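PDB 6K8H: aminotransferase class-III from Sphaerobacter thermophilus DSM 20745, which belongs to the class-III aminotransferases, a family with the PLP-dependent transferase fold, is also called an omega-transaminase, and is seen here with (5-hydroxy-4,6-dimethylpyridin-3-yl)methyl dihydrogen phosphate bound. Local coordinates for residues Gln166-Pro171 against Val178-Thr183; Gly204-Ile209 against Leu238-Glu243; Arg226-Tyr231 against Arg387-Ser392; His379-Ala384 against Ala393-Phe398. All coordinates share one frame; numbering follows the deposited sequence.

Interaction 1 (Gln166-Pro171 against Val178-Thr183)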
loop_
_atom_site.group_PDB
_atom_site.type_symbol
_atom_site.label_atom_id
_atom_site.label_comp_id
_atom_site.label_asym_id
_atom_site.label_seq_id
_atom_site.Cartn_x
_atom_site.Cartn_y
_atom_site.Cartn_z
ATOM N N GLN B 166 -14.952 -13.124 6.536
ATOM C CA GLN B 166 -15.779 -13.720 7.575
ATOM C C GLN B 166 -16.776 -14.646 6.890
ATOM O O GLN B 166 -17.598 -14.191 6.085
ATOM C CB GLN B 166 -16.487 -12.643 8.401
ATOM C CG GLN B 166 -17.730 -13.142 9.093
ATOM C CD GLN B 166 -18.059 -12.362 10.338
ATOM O OE1 GLN B 166 -17.272 -11.523 10.785
ATOM N NE2 GLN B 166 -19.231 -12.631 10.911
ATOM N N SER B 167 -16.676 -15.939 7.177
ATOM C CA SER B 167 -17.604 -16.910 6.614
ATOM C C SER B 167 -19.043 -16.559 7.003
ATOM O O SER B 167 -19.310 -16.053 8.098
ATOM C CB SER B 167 -17.251 -18.322 7.087
ATOM O OG SER B 167 -18.083 -19.281 6.462
ATOM N N SER B 168 -19.975 -16.816 6.073
ATOM C CA SER B 168 -21.395 -16.815 6.420
ATOM C C SER B 168 -21.714 -17.745 7.581
ATOM O O SER B 168 -22.684 -17.512 8.310
ATOM C CB SER B 168 -22.235 -17.164 5.190
ATOM O OG SER B 168 -22.275 -18.563 4.973
ATOM N N GLY B 169 -20.930 -18.804 7.772
ATOM C CA GLY B 169 -21.193 -19.791 8.814
ATOM C C GLY B 169 -21.785 -21.092 8.315
ATOM O O GLY B 169 -21.577 -22.125 8.947
ATOM N N LYS B 170 -22.623 -21.040 7.281
ATOM C CA LYS B 170 -23.325 -22.205 6.769
ATOM C C LYS B 170 -23.139 -22.259 5.259
ATOM O O LYS B 170 -23.021 -21.216 4.609
ATOM C CB LYS B 170 -24.818 -22.165 7.135
ATOM C CG LYS B 170 -25.537 -20.929 6.649
ATOM C CD LYS B 170 -27.038 -20.998 6.901
ATOM C CE LYS B 170 -27.717 -19.727 6.390
ATOM N NZ LYS B 170 -29.182 -19.668 6.685
ATOM N N PRO B 171 -23.078 -23.450 4.675
ATOM C CA PRO B 171 -22.933 -23.541 3.218
ATOM C C PRO B 171 -24.214 -23.164 2.494
ATOM O O PRO B 171 -25.299 -23.076 3.073
ATOM C CB PRO B 171 -22.585 -25.010 2.985
ATOM C CG PRO B 171 -23.164 -25.718 4.164
ATOM C CD PRO B 171 -23.069 -24.773 5.324
ATOM N N VAL B 178 -20.289 -19.975 0.917
ATOM C CA VAL B 178 -20.993 -18.845 0.310
ATOM C C VAL B 178 -20.022 -17.689 0.103
ATOM O O VAL B 178 -19.207 -17.387 0.987
ATOM C CB VAL B 178 -22.179 -18.394 1.194
ATOM C CG1 VAL B 178 -22.783 -17.080 0.681
ATOM C CG2 VAL B 178 -23.246 -19.473 1.275
ATOM N N ALA B 179 -20.158 -17.017 -1.042
ATOM C CA ALA B 179 -19.347 -15.813 -1.307
ATOM C C ALA B 179 -20.086 -14.695 -0.573
ATOM O O ALA B 179 -21.161 -14.300 -1.027
ATOM C CB ALA B 179 -19.274 -15.550 -2.787
ATOM N N THR B 180 -19.511 -14.219 0.526
ATOM C CA THR B 180 -20.209 -13.238 1.386
ATOM C C THR B 180 -19.442 -11.918 1.414
ATOM O O THR B 180 -18.201 -11.938 1.435
ATOM C CB THR B 180 -20.387 -13.783 2.808
ATOM O OG1 THR B 180 -20.640 -15.185 2.741
ATOM C CG2 THR B 180 -21.525 -13.118 3.544
ATOM N N PRO B 181 -20.141 -10.773 1.464
ATOM C CA PRO B 181 -19.449 -9.480 1.484
ATOM C C PRO B 181 -18.736 -9.245 2.804
ATOM O O PRO B 181 -19.270 -9.510 3.884
ATOM C CB PRO B 181 -20.581 -8.468 1.288
ATOM C CG PRO B 181 -21.781 -9.149 1.816
ATOM C CD PRO B 181 -21.603 -10.621 1.538
ATOM N N TYR B 182 -17.536 -8.693 2.707
ATOM C CA TYR B 182 -16.799 -8.246 3.880
ATOM C C TYR B 182 -16.896 -6.740 4.082
ATOM O O TYR B 182 -16.739 -6.267 5.212
ATOM C CB TYR B 182 -15.320 -8.663 3.757
ATOM C CG TYR B 182 -14.472 -8.382 4.983
ATOM C CD1 TYR B 182 -14.823 -8.896 6.227
ATOM C CD2 TYR B 182 -13.313 -7.620 4.888
ATOM C CE1 TYR B 182 -14.054 -8.642 7.347
ATOM C CE2 TYR B 182 -12.544 -7.357 5.999
ATOM C CZ TYR B 182 -12.922 -7.874 7.228
ATOM O OH TYR B 182 -12.163 -7.619 8.338
ATOM N N THR B 183 -17.162 -5.982 3.021
ATOM C CA THR B 183 -17.309 -4.536 3.095
ATOM C C THR B 183 -18.695 -4.157 2.574
ATOM O O THR B 183 -19.301 -4.888 1.782
ATOM C CB THR B 183 -16.192 -3.836 2.299
ATOM O OG1 THR B 183 -16.238 -2.413 2.507
ATOM C CG2 THR B 183 -16.320 -4.140 0.813
HETATM O O HOH W 1 -16.929 -11.640 4.721
HETATM O O HOH W 2 -18.896 -18.060 3.703
HETATM O O HOH W 3 -20.308 -20.468 4.005
#
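Ser168 tucks its hydroxyl between its own backbone N and carbonyl carbon (chi1 81°), a torsion that places Ser168 OG 3.8 Å from Val178 CB across two antiparallel loop segments. The CG2 branch of Val178 reaches to 3.8 Å from Lys170 O. Thr180 turns OG1 anti to its carbonyl carbon (chi1 -36°), which sets the oxygen 3.5 Å from Ser168 CB and lets it donate back to Val178 O at 3.2 Å, from above the carbonyl plane.

Between the backbones, water does the polar work. Water 2 accepts from Ser168 N at 2.9 Å and donates to Val178 O at 2.8 Å; Ser164 OG is the third partner of that carbonyl, after Thr180 OG1 and the water. Water 3 accepts from Val178 N at 3.1 Å and gives a hydrogen to Lys170 O. Water 1 joins Gln166 N to Pro181 O, the latter bond being weak. Within 166-171, Ser167 OG accepts from Gly169 N, an ST turn. At the other end Tyr182 packs on Pro313 of the second subunit.

Because the bridging waters take up backbone groups of both segments, the polar adhesion of these surface loops is indirect: the backbones are paired through solvent, while direct touching is mostly by Ser168, Val178 and Thr180, with backbone atoms such as Lys170 O taking part.

Interaction 2 (Gly204-Ile209 against Leu238-Glu243); sequences GTERLI and LQRLRE
Leu241 and Ile209 form the closely packed part of this helix pair, their CD1 methyls 3.6 Å apart. Leu241 holds CG anti to its backbone N (chi1 179°), which swings its CD1 toward the neighbouring helix, where it also comes to 4.1 Å from Thr205 CG2. The side chains of both Thr205 and Ile209 cross that of Leu241 at about a right angle. The hydroxyl of Thr205 is bonded to Asp201 O, just before the helix, while its methyl faces Leu241. Beneath this apolar layer lie Val219 and Ile221 of strand 216-221, the first against Ile209 and the second against Leu241.

Whereas Thr205, Ile209 and Leu241 are buried, the side nearer solvent is polar. There the partly exposed Glu206 and the exposed Arg240 form a salt bridge, with Arg240 NH2 2.6 Å from Glu206 OE1 and Arg240 NE 3.1 Å from Glu206 OE2. The grip is side-on and uses one nitrogen for each oxygen. Both oxygens lie close to the guanidinium plane, yet they are approached from above the carboxylate, whose plane is turned 51° from that of the guanidinium.

The axes of the two segments run 10.6 Å apart and only 11° from parallel. Helix 235-248 is the crossover between the adjacent parallel strands 216-221 and 251-255, and helix 202-211 leads into the first of them: successive beta-alpha units of the alpha/beta domain typical of PLP-dependent aminotransferases.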
loop_
_atom_site.group_PDB
_atom_site.type_symbol
_atom_site.label_atom_id
_atom_site.label_comp_id
_atom_site.label_asym_id
_atom_site.label_seq_id
_atom_site.Cartn_x
_atom_site.Cartn_y
_atom_site.Cartn_z
ATOM N N GLY B 204 -14.268 -31.107 -1.579
ATOM C CA GLY B 204 -15.013 -29.940 -2.021
ATOM C C GLY B 204 -14.156 -28.972 -2.815
ATOM O O GLY B 204 -14.606 -28.398 -3.813
ATOM N N THR B 205 -12.903 -28.788 -2.387
ATOM C CA THR B 205 -11.972 -27.924 -3.106
ATOM C C THR B 205 -11.795 -28.391 -4.549
ATOM O O THR B 205 -11.883 -27.593 -5.493
ATOM C CB THR B 205 -10.624 -27.902 -2.371
ATOM O OG1 THR B 205 -10.757 -27.180 -1.138
ATOM C CG2 THR B 205 -9.536 -27.269 -3.214
ATOM N N GLU B 206 -11.566 -29.696 -4.737
ATOM C CA GLU B 206 -11.378 -30.234 -6.080
ATOM C C GLU B 206 -12.646 -30.107 -6.909
ATOM O O GLU B 206 -12.583 -29.725 -8.083
ATOM C CB GLU B 206 -10.925 -31.693 -6.003
ATOM C CG GLU B 206 -9.463 -31.854 -5.613
ATOM C CD GLU B 206 -8.962 -33.283 -5.752
ATOM O OE1 GLU B 206 -9.794 -34.221 -5.695
ATOM O OE2 GLU B 206 -7.736 -33.465 -5.926
ATOM N N ARG B 207 -13.808 -30.407 -6.320
ATOM C CA ARG B 207 -15.043 -30.326 -7.094
ATOM C C ARG B 207 -15.303 -28.895 -7.567
ATOM O O ARG B 207 -15.716 -28.675 -8.716
ATOM C CB ARG B 207 -16.221 -30.846 -6.268
ATOM C CG ARG B 207 -16.248 -32.366 -6.040
ATOM C CD ARG B 207 -17.503 -32.774 -5.250
ATOM N NE ARG B 207 -17.323 -32.600 -3.807
ATOM C CZ ARG B 207 -18.267 -32.174 -2.962
ATOM N NH1 ARG B 207 -19.478 -31.862 -3.414
ATOM N NH2 ARG B 207 -17.993 -32.054 -1.658
ATOM N N LEU B 208 -15.039 -27.907 -6.704
ATOM C CA LEU B 208 -15.248 -26.515 -7.095
ATOM C C LEU B 208 -14.245 -26.060 -8.154
ATOM O O LEU B 208 -14.618 -25.355 -9.100
ATOM C CB LEU B 208 -15.185 -25.615 -5.864
ATOM C CG LEU B 208 -16.487 -25.587 -5.067
ATOM C CD1 LEU B 208 -16.240 -25.024 -3.670
ATOM C CD2 LEU B 208 -17.540 -24.766 -5.795
ATOM N N ILE B 209 -12.977 -26.429 -8.009
ATOM C CA ILE B 209 -11.982 -26.024 -9.044
ATOM C C ILE B 209 -12.340 -26.680 -10.386
ATOM O O ILE B 209 -12.315 -25.991 -11.408
ATOM C CB ILE B 209 -10.552 -26.343 -8.579
ATOM C CG1 ILE B 209 -10.143 -25.405 -7.440
ATOM C CG2 ILE B 209 -9.590 -26.275 -9.749
ATOM C CD1 ILE B 209 -8.920 -25.822 -6.689
ATOM N N LEU B 238 -2.685 -30.066 0.305
ATOM C CA LEU B 238 -1.907 -29.069 -0.423
ATOM C C LEU B 238 -1.247 -29.680 -1.658
ATOM O O LEU B 238 -1.125 -29.022 -2.699
ATOM C CB LEU B 238 -0.874 -28.442 0.519
ATOM C CG LEU B 238 -0.257 -27.080 0.158
ATOM C CD1 LEU B 238 -1.300 -25.957 0.179
ATOM C CD2 LEU B 238 0.905 -26.754 1.107
ATOM N N GLN B 239 -0.835 -30.948 -1.569
ATOM C CA GLN B 239 -0.252 -31.619 -2.729
ATOM C C GLN B 239 -1.289 -31.820 -3.824
ATOM O O GLN B 239 -1.008 -31.592 -5.008
ATOM C CB GLN B 239 0.359 -32.964 -2.315
ATOM C CG GLN B 239 1.605 -32.854 -1.415
ATOM C CD GLN B 239 1.879 -34.127 -0.608
ATOM O OE1 GLN B 239 1.455 -35.227 -0.990
ATOM N NE2 GLN B 239 2.586 -33.979 0.518
ATOM N N ARG B 240 -2.506 -32.222 -3.451
ATOM C CA ARG B 240 -3.540 -32.385 -4.466
ATOM C C ARG B 240 -3.981 -31.047 -5.049
ATOM O O ARG B 240 -4.308 -30.970 -6.243
ATOM C CB ARG B 240 -4.719 -33.147 -3.873
ATOM C CG ARG B 240 -4.383 -34.620 -3.653
ATOM C CD ARG B 240 -5.462 -35.341 -2.869
ATOM N NE ARG B 240 -6.782 -35.196 -3.484
ATOM C CZ ARG B 240 -7.837 -35.931 -3.155
ATOM N NH1 ARG B 240 -7.726 -36.872 -2.221
ATOM N NH2 ARG B 240 -9.002 -35.720 -3.751
ATOM N N LEU B 241 -3.994 -29.990 -4.229
ATOM C CA LEU B 241 -4.264 -28.655 -4.752
ATOM C C LEU B 241 -3.209 -28.253 -5.773
ATOM O O LEU B 241 -3.539 -27.697 -6.836
ATOM C CB LEU B 241 -4.323 -27.632 -3.604
ATOM C CG LEU B 241 -4.575 -26.165 -4.002
ATOM C CD1 LEU B 241 -5.912 -26.017 -4.714
ATOM C CD2 LEU B 241 -4.500 -25.225 -2.785
ATOM N N ARG B 242 -1.930 -28.526 -5.470
ATOM C CA ARG B 242 -0.876 -28.228 -6.438
ATOM C C ARG B 242 -1.087 -29.009 -7.735
ATOM O O ARG B 242 -0.946 -28.454 -8.837
ATOM C CB ARG B 242 0.500 -28.516 -5.829
ATOM C CG ARG B 242 1.669 -28.484 -6.827
ATOM C CD ARG B 242 2.043 -27.051 -7.246
ATOM N NE ARG B 242 1.110 -26.504 -8.230
ATOM C CZ ARG B 242 1.256 -25.334 -8.849
ATOM N NH1 ARG B 242 2.306 -24.563 -8.595
ATOM N NH2 ARG B 242 0.341 -24.935 -9.723
ATOM N N GLU B 243 -1.462 -30.291 -7.624
ATOM C CA GLU B 243 -1.636 -31.105 -8.831
ATOM C C GLU B 243 -2.784 -30.587 -9.690
ATOM O O GLU B 243 -2.653 -30.461 -10.915
ATOM C CB GLU B 243 -1.870 -32.576 -8.470
ATOM C CG GLU B 243 -0.675 -33.264 -7.843
ATOM C CD GLU B 243 0.226 -33.932 -8.866
ATOM O OE1 GLU B 243 0.518 -33.307 -9.912
ATOM O OE2 GLU B 243 0.640 -35.096 -8.632
#

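Interaction 3 (Arg226-Tyr231 against Arg387-Ser392); sequences RSLGLY and RNSVLS
Ser389 meets the backbone of Leu228 chiefly by van der Waals contact. Its CB rests 3.6 Å from Leu228 O and 4.3 Å from Gly229 N, and its hydroxyl oxygen lies 3.8 Å from the CD2 branch of Leu228. That oxygen sits between the backbone N and carbonyl carbon of its own residue (chi1 59°), a torsion that keeps it close to the 3-10 segment, where it is bonded to Tyr386 O. The side chain of the buried Leu228 also packs on Cys153 and Phe199.

Backbone hydrogen bonding gives the first segment its shape. Gly229 N donates to Arg226 O at 3.0 Å, and the angles of Ser227 and Leu228 between them are those of a type I turn. This turn belongs to the loop after strand 216-221 of the central sheet, and it starts at Arg226, a residue of the pocket that holds PLR. Its face toward Ser389 therefore joins the surroundings of the ligand site to the loop that leads into helix 393-408. Gly229, which closes the turn, has a positive phi of 90°, and its carbonyl accepts from Thr368 OG1.

The polar link between the segments is through solvent. Water 4 donates to Ser389 OG at 2.9 Å and, weakly, to Ser227 O at 3.4 Å, bridging the two segments beside the place where Ser389 OG and Ser227 O stand 4.1 Å apart.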
loop_
_atom_site.group_PDB
_atom_site.type_symbol
_atom_site.label_atom_id
_atom_site.label_comp_id
_atom_site.label_asym_id
_atom_site.label_seq_id
_atom_site.Cartn_x
_atom_site.Cartn_y
_atom_site.Cartn_z
ATOM N N ARG B 226 -4.240 -17.529 10.278
ATOM C CA ARG B 226 -4.547 -17.140 11.676
ATOM C C ARG B 226 -6.071 -17.131 11.864
ATOM O O ARG B 226 -6.535 -17.553 12.923
ATOM C CB ARG B 226 -3.998 -15.747 11.974
ATOM C CG ARG B 226 -4.866 -14.972 12.952
ATOM C CD ARG B 226 -4.298 -13.630 13.342
ATOM N NE ARG B 226 -4.017 -12.806 12.186
ATOM C CZ ARG B 226 -4.925 -12.088 11.544
ATOM N NH1 ARG B 226 -6.183 -12.096 11.948
ATOM N NH2 ARG B 226 -4.564 -11.347 10.514
ATOM N N SER B 227 -6.801 -16.675 10.846
ATOM C CA SER B 227 -8.252 -16.561 10.944
ATOM C C SER B 227 -8.924 -17.901 11.212
ATOM O O SER B 227 -9.998 -17.942 11.830
ATOM C CB SER B 227 -8.790 -15.968 9.638
ATOM O OG SER B 227 -8.833 -14.561 9.686
ATOM N N LEU B 228 -8.300 -19.001 10.788
ATOM C CA LEU B 228 -8.857 -20.326 11.008
ATOM C C LEU B 228 -8.168 -21.072 12.149
ATOM O O LEU B 228 -8.222 -22.306 12.198
ATOM C CB LEU B 228 -8.804 -21.127 9.698
ATOM C CG LEU B 228 -9.610 -20.529 8.523
ATOM C CD1 LEU B 228 -9.593 -21.414 7.237
ATOM C CD2 LEU B 228 -11.039 -20.246 8.932
ATOM N N GLY B 229 -7.549 -20.354 13.082
ATOM C CA GLY B 229 -6.957 -20.985 14.245
ATOM C C GLY B 229 -5.512 -21.418 14.116
ATOM O O GLY B 229 -5.038 -22.180 14.969
ATOM N N LEU B 230 -4.794 -20.974 13.080
ATOM C CA LEU B 230 -3.373 -21.327 12.912
ATOM C C LEU B 230 -3.190 -22.841 12.869
ATOM O O LEU B 230 -2.291 -23.403 13.495
ATOM C CB LEU B 230 -2.494 -20.713 14.016
ATOM C CG LEU B 230 -1.016 -20.484 13.679
ATOM C CD1 LEU B 230 -0.898 -19.403 12.594
ATOM C CD2 LEU B 230 -0.205 -20.093 14.892
ATOM N N TYR B 231 -4.047 -23.508 12.116
ATOM C CA TYR B 231 -3.855 -24.917 11.822
ATOM C C TYR B 231 -3.507 -25.043 10.347
ATOM O O TYR B 231 -4.302 -24.620 9.495
ATOM C CB TYR B 231 -5.104 -25.729 12.161
ATOM C CG TYR B 231 -4.948 -27.196 11.885
ATOM C CD1 TYR B 231 -4.241 -28.016 12.753
ATOM C CD2 TYR B 231 -5.489 -27.761 10.741
ATOM C CE1 TYR B 231 -4.094 -29.367 12.490
ATOM C CE2 TYR B 231 -5.350 -29.094 10.473
ATOM C CZ TYR B 231 -4.653 -29.896 11.345
ATOM O OH TYR B 231 -4.525 -31.233 11.057
ATOM N N ARG B 387 -14.733 -25.063 10.161
ATOM C CA ARG B 387 -15.871 -24.398 10.775
ATOM C C ARG B 387 -15.840 -24.499 12.288
ATOM O O ARG B 387 -16.553 -23.746 12.957
ATOM C CB ARG B 387 -17.176 -24.944 10.206
ATOM C CG ARG B 387 -17.391 -24.529 8.746
ATOM C CD ARG B 387 -18.858 -24.406 8.430
ATOM N NE ARG B 387 -19.127 -24.211 7.011
ATOM C CZ ARG B 387 -19.254 -23.018 6.430
ATOM N NH1 ARG B 387 -19.121 -21.912 7.150
ATOM N NH2 ARG B 387 -19.518 -22.929 5.131
ATOM N N ASN B 388 -15.021 -25.405 12.836
ATOM C CA ASN B 388 -14.837 -25.490 14.270
ATOM C C ASN B 388 -14.056 -24.314 14.833
ATOM O O ASN B 388 -14.067 -24.127 16.058
ATOM C CB ASN B 388 -14.129 -26.797 14.624
ATOM C CG ASN B 388 -15.024 -27.992 14.438
ATOM O OD1 ASN B 388 -16.248 -27.862 14.484
ATOM N ND2 ASN B 388 -14.427 -29.167 14.217
ATOM N N SER B 389 -13.379 -23.518 13.989
ATOM C CA SER B 389 -12.624 -22.400 14.542
ATOM C C SER B 389 -13.531 -21.258 14.999
ATOM O O SER B 389 -13.065 -20.377 15.723
ATOM C CB SER B 389 -11.578 -21.881 13.543
ATOM O OG SER B 389 -12.152 -21.445 12.325
ATOM N N VAL B 390 -14.798 -21.243 14.583
ATOM C CA VAL B 390 -15.719 -20.191 14.995
ATOM C C VAL B 390 -16.099 -20.371 16.458
ATOM O O VAL B 390 -16.453 -21.472 16.898
ATOM C CB VAL B 390 -16.971 -20.180 14.104
ATOM C CG1 VAL B 390 -17.869 -19.029 14.495
ATOM C CG2 VAL B 390 -16.582 -20.076 12.627
ATOM N N LEU B 391 -16.084 -19.274 17.207
ATOM C CA LEU B 391 -16.328 -19.317 18.645
ATOM C C LEU B 391 -17.787 -19.022 18.970
ATOM O O LEU B 391 -18.424 -18.169 18.339
ATOM C CB LEU B 391 -15.427 -18.315 19.374
ATOM C CG LEU B 391 -13.917 -18.549 19.260
ATOM C CD1 LEU B 391 -13.138 -17.644 20.202
ATOM C CD2 LEU B 391 -13.586 -20.017 19.527
ATOM N N SER B 392 -18.304 -19.722 19.976
ATOM C CA SER B 392 -19.617 -19.418 20.517
ATOM C C SER B 392 -19.556 -18.137 21.343
ATOM O O SER B 392 -18.480 -17.601 21.625
ATOM C CB SER B 392 -20.111 -20.578 21.380
ATOM O OG SER B 392 -19.268 -20.739 22.514
HETATM O O HOH W 4 -13.274 -18.847 11.614
#

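Interaction 4 (His379-Ala384 against Ala393-Phe398); sequences HQRPLA and AQERAF
Arg381 and Glu395 approach from opposite directions and join in an end-on salt bridge. The arginine chain bends at chi3 (-66°), presenting NH1 and NH2 to the carboxylate, whereas Glu395 extends straight beyond CG. Arg381 NH1 meets the syn lone pair of Glu395 OE2 at 2.7 Å, almost in the guanidinium plane and nearly straight at 168°. Arg381 NH2 reaches Glu395 OE1 at 3.1 Å, more tilted.

His379 helps to set the arginine. With CG between its backbone N and carbonyl carbon (chi1 64°), its ring lies against one face of the guanidinium, and ND1 accepts from Arg381 N at 3.0 Å in the ring plane. His379 CB also sits 3.6 Å from Glu395 OE2.

The carboxylate has a further role: Glu395 OE1 accepts from Ser392 N, while the Ser392 side chain caps the start of helix 393-408. The reciprocal pair is a capping box, here tied by Arg381 to the preceding loop.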
loop_
_atom_site.group_PDB
_atom_site.type_symbol
_atom_site.label_atom_id
_atom_site.label_comp_id
_atom_site.label_asym_id
_atom_site.label_seq_id
_atom_site.Cartn_x
_atom_site.Cartn_y
_atom_site.Cartn_z
ATOM N N HIS B 379 -11.013 -24.527 23.692
ATOM C CA HIS B 379 -11.906 -25.622 23.356
ATOM C C HIS B 379 -11.044 -26.753 22.810
ATOM O O HIS B 379 -9.844 -26.585 22.579
ATOM C CB HIS B 379 -12.966 -25.192 22.343
ATOM C CG HIS B 379 -12.384 -24.797 21.024
ATOM N ND1 HIS B 379 -11.918 -25.723 20.113
ATOM C CD2 HIS B 379 -12.170 -23.580 20.470
ATOM C CE1 HIS B 379 -11.449 -25.092 19.049
ATOM N NE2 HIS B 379 -11.586 -23.791 19.242
ATOM N N GLN B 380 -11.662 -27.917 22.617
ATOM C CA GLN B 380 -10.949 -29.074 22.104
ATOM C C GLN B 380 -11.564 -29.585 20.803
ATOM O O GLN B 380 -11.535 -30.786 20.521
ATOM C CB GLN B 380 -10.882 -30.170 23.169
ATOM C CG GLN B 380 -9.807 -29.858 24.218
ATOM C CD GLN B 380 -9.738 -30.851 25.357
ATOM O OE1 GLN B 380 -10.738 -31.457 25.741
ATOM N NE2 GLN B 380 -8.546 -31.011 25.920
ATOM N N ARG B 381 -12.117 -28.669 19.986
ATOM C CA ARG B 381 -12.617 -29.071 18.679
ATOM C C ARG B 381 -11.467 -29.259 17.697
ATOM O O ARG B 381 -10.507 -28.482 17.710
ATOM C CB ARG B 381 -13.590 -28.032 18.131
ATOM C CG ARG B 381 -14.814 -27.851 19.006
ATOM C CD ARG B 381 -15.851 -26.926 18.367
ATOM N NE ARG B 381 -15.366 -25.559 18.245
ATOM C CZ ARG B 381 -15.413 -24.665 19.223
ATOM N NH1 ARG B 381 -15.921 -24.995 20.410
ATOM N NH2 ARG B 381 -14.968 -23.432 19.011
ATOM N N PRO B 382 -11.542 -30.279 16.840
ATOM C CA PRO B 382 -10.505 -30.472 15.812
ATOM C C PRO B 382 -10.575 -29.361 14.772
ATOM O O PRO B 382 -11.551 -29.255 14.025
ATOM C CB PRO B 382 -10.851 -31.835 15.205
ATOM C CG PRO B 382 -12.320 -32.024 15.479
ATOM C CD PRO B 382 -12.663 -31.226 16.704
ATOM N N LEU B 383 -9.519 -28.549 14.708
ATOM C CA LEU B 383 -9.490 -27.415 13.795
ATOM C C LEU B 383 -9.268 -27.833 12.348
ATOM O O LEU B 383 -9.376 -26.988 11.446
ATOM C CB LEU B 383 -8.407 -26.437 14.244
ATOM C CG LEU B 383 -8.733 -25.844 15.613
ATOM C CD1 LEU B 383 -7.470 -25.414 16.340
ATOM C CD2 LEU B 383 -9.705 -24.681 15.416
ATOM N N ALA B 384 -8.977 -29.116 12.113
ATOM C CA ALA B 384 -8.909 -29.650 10.760
ATOM C C ALA B 384 -10.235 -29.508 10.029
ATOM O O ALA B 384 -10.254 -29.507 8.791
ATOM C CB ALA B 384 -8.477 -31.121 10.805
ATOM N N ALA B 393 -20.736 -17.647 21.740
ATOM C CA ALA B 393 -20.795 -16.475 22.609
ATOM C C ALA B 393 -20.059 -16.719 23.921
ATOM O O ALA B 393 -19.294 -15.861 24.380
ATOM C CB ALA B 393 -22.250 -16.091 22.880
ATOM N N GLN B 394 -20.267 -17.892 24.529
ATOM C CA GLN B 394 -19.587 -18.221 25.777
ATOM C C GLN B 394 -18.080 -18.238 25.588
ATOM O O GLN B 394 -17.326 -17.744 26.440
ATOM C CB GLN B 394 -20.060 -19.578 26.297
ATOM C CG GLN B 394 -19.180 -20.135 27.399
ATOM C CD GLN B 394 -19.755 -21.375 28.046
ATOM O OE1 GLN B 394 -19.189 -22.465 27.957
ATOM N NE2 GLN B 394 -20.885 -21.218 28.696
ATOM N N GLU B 395 -17.622 -18.803 24.474
ATOM C CA GLU B 395 -16.189 -18.839 24.216
ATOM C C GLU B 395 -15.632 -17.443 23.965
ATOM O O GLU B 395 -14.541 -17.118 24.450
ATOM C CB GLU B 395 -15.899 -19.775 23.045
ATOM C CG GLU B 395 -15.974 -21.232 23.470
ATOM C CD GLU B 395 -16.156 -22.199 22.315
ATOM O OE1 GLU B 395 -16.348 -21.744 21.161
ATOM O OE2 GLU B 395 -16.123 -23.426 22.585
ATOM N N ARG B 396 -16.365 -16.596 23.232
ATOM C CA ARG B 396 -15.898 -15.228 23.019
ATOM C C ARG B 396 -15.769 -14.480 24.345
ATOM O O ARG B 396 -14.759 -13.809 24.595
ATOM C CB ARG B 396 -16.829 -14.480 22.050
ATOM C CG ARG B 396 -16.737 -14.967 20.602
ATOM C CD ARG B 396 -17.473 -14.037 19.618
ATOM N NE ARG B 396 -18.884 -13.830 19.968
ATOM C CZ ARG B 396 -19.900 -14.553 19.491
ATOM N NH1 ARG B 396 -19.678 -15.542 18.636
ATOM N NH2 ARG B 396 -21.144 -14.284 19.866
ATOM N N ALA B 397 -16.776 -14.598 25.219
ATOM C CA ALA B 397 -16.704 -13.926 26.524
ATOM C C ALA B 397 -15.550 -14.455 27.384
ATOM O O ALA B 397 -14.839 -13.673 28.034
ATOM C CB ALA B 397 -18.033 -14.075 27.266
ATOM N N PHE B 398 -15.351 -15.781 27.408
ATOM C CA PHE B 398 -14.293 -16.363 28.236
ATOM C C PHE B 398 -12.902 -15.984 27.723
ATOM O O PHE B 398 -12.019 -15.590 28.506
ATOM C CB PHE B 398 -14.465 -17.886 28.300
ATOM C CG PHE B 398 -13.636 -18.546 29.362
ATOM C CD1 PHE B 398 -14.016 -18.503 30.700
ATOM C CD2 PHE B 398 -12.471 -19.200 29.027
ATOM C CE1 PHE B 398 -13.241 -19.116 31.681
ATOM C CE2 PHE B 398 -11.686 -19.812 30.003
ATOM C CZ PHE B 398 -12.071 -19.769 31.328
#

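In the fold
Interaction 3 touches both interaction 1 (centres about 14 Å apart) and interaction 4 (about 8 Å); interactions 1 and 4 do not meet, and interaction 2 touches none of the others. Interactions 3 and 4 interlock along the chain; Asn388 joins them, its ND2 to Pro382 O and its O to Arg381 NE. Interaction 1 closes earlier, yet Arg387 of interaction 3 reaches Ser167. Segments 204-209 and 238-243 flank 226-231 in sequence, which leaves strand 216-221 before helix 235-248. The loop between strand 373-377 and helix 393-408 carries 379-384 and 387-392, and through 387-392 meets the loop after strand 216-221 of the seven-stranded sheet, which holds Arg226 of the ligand pocket.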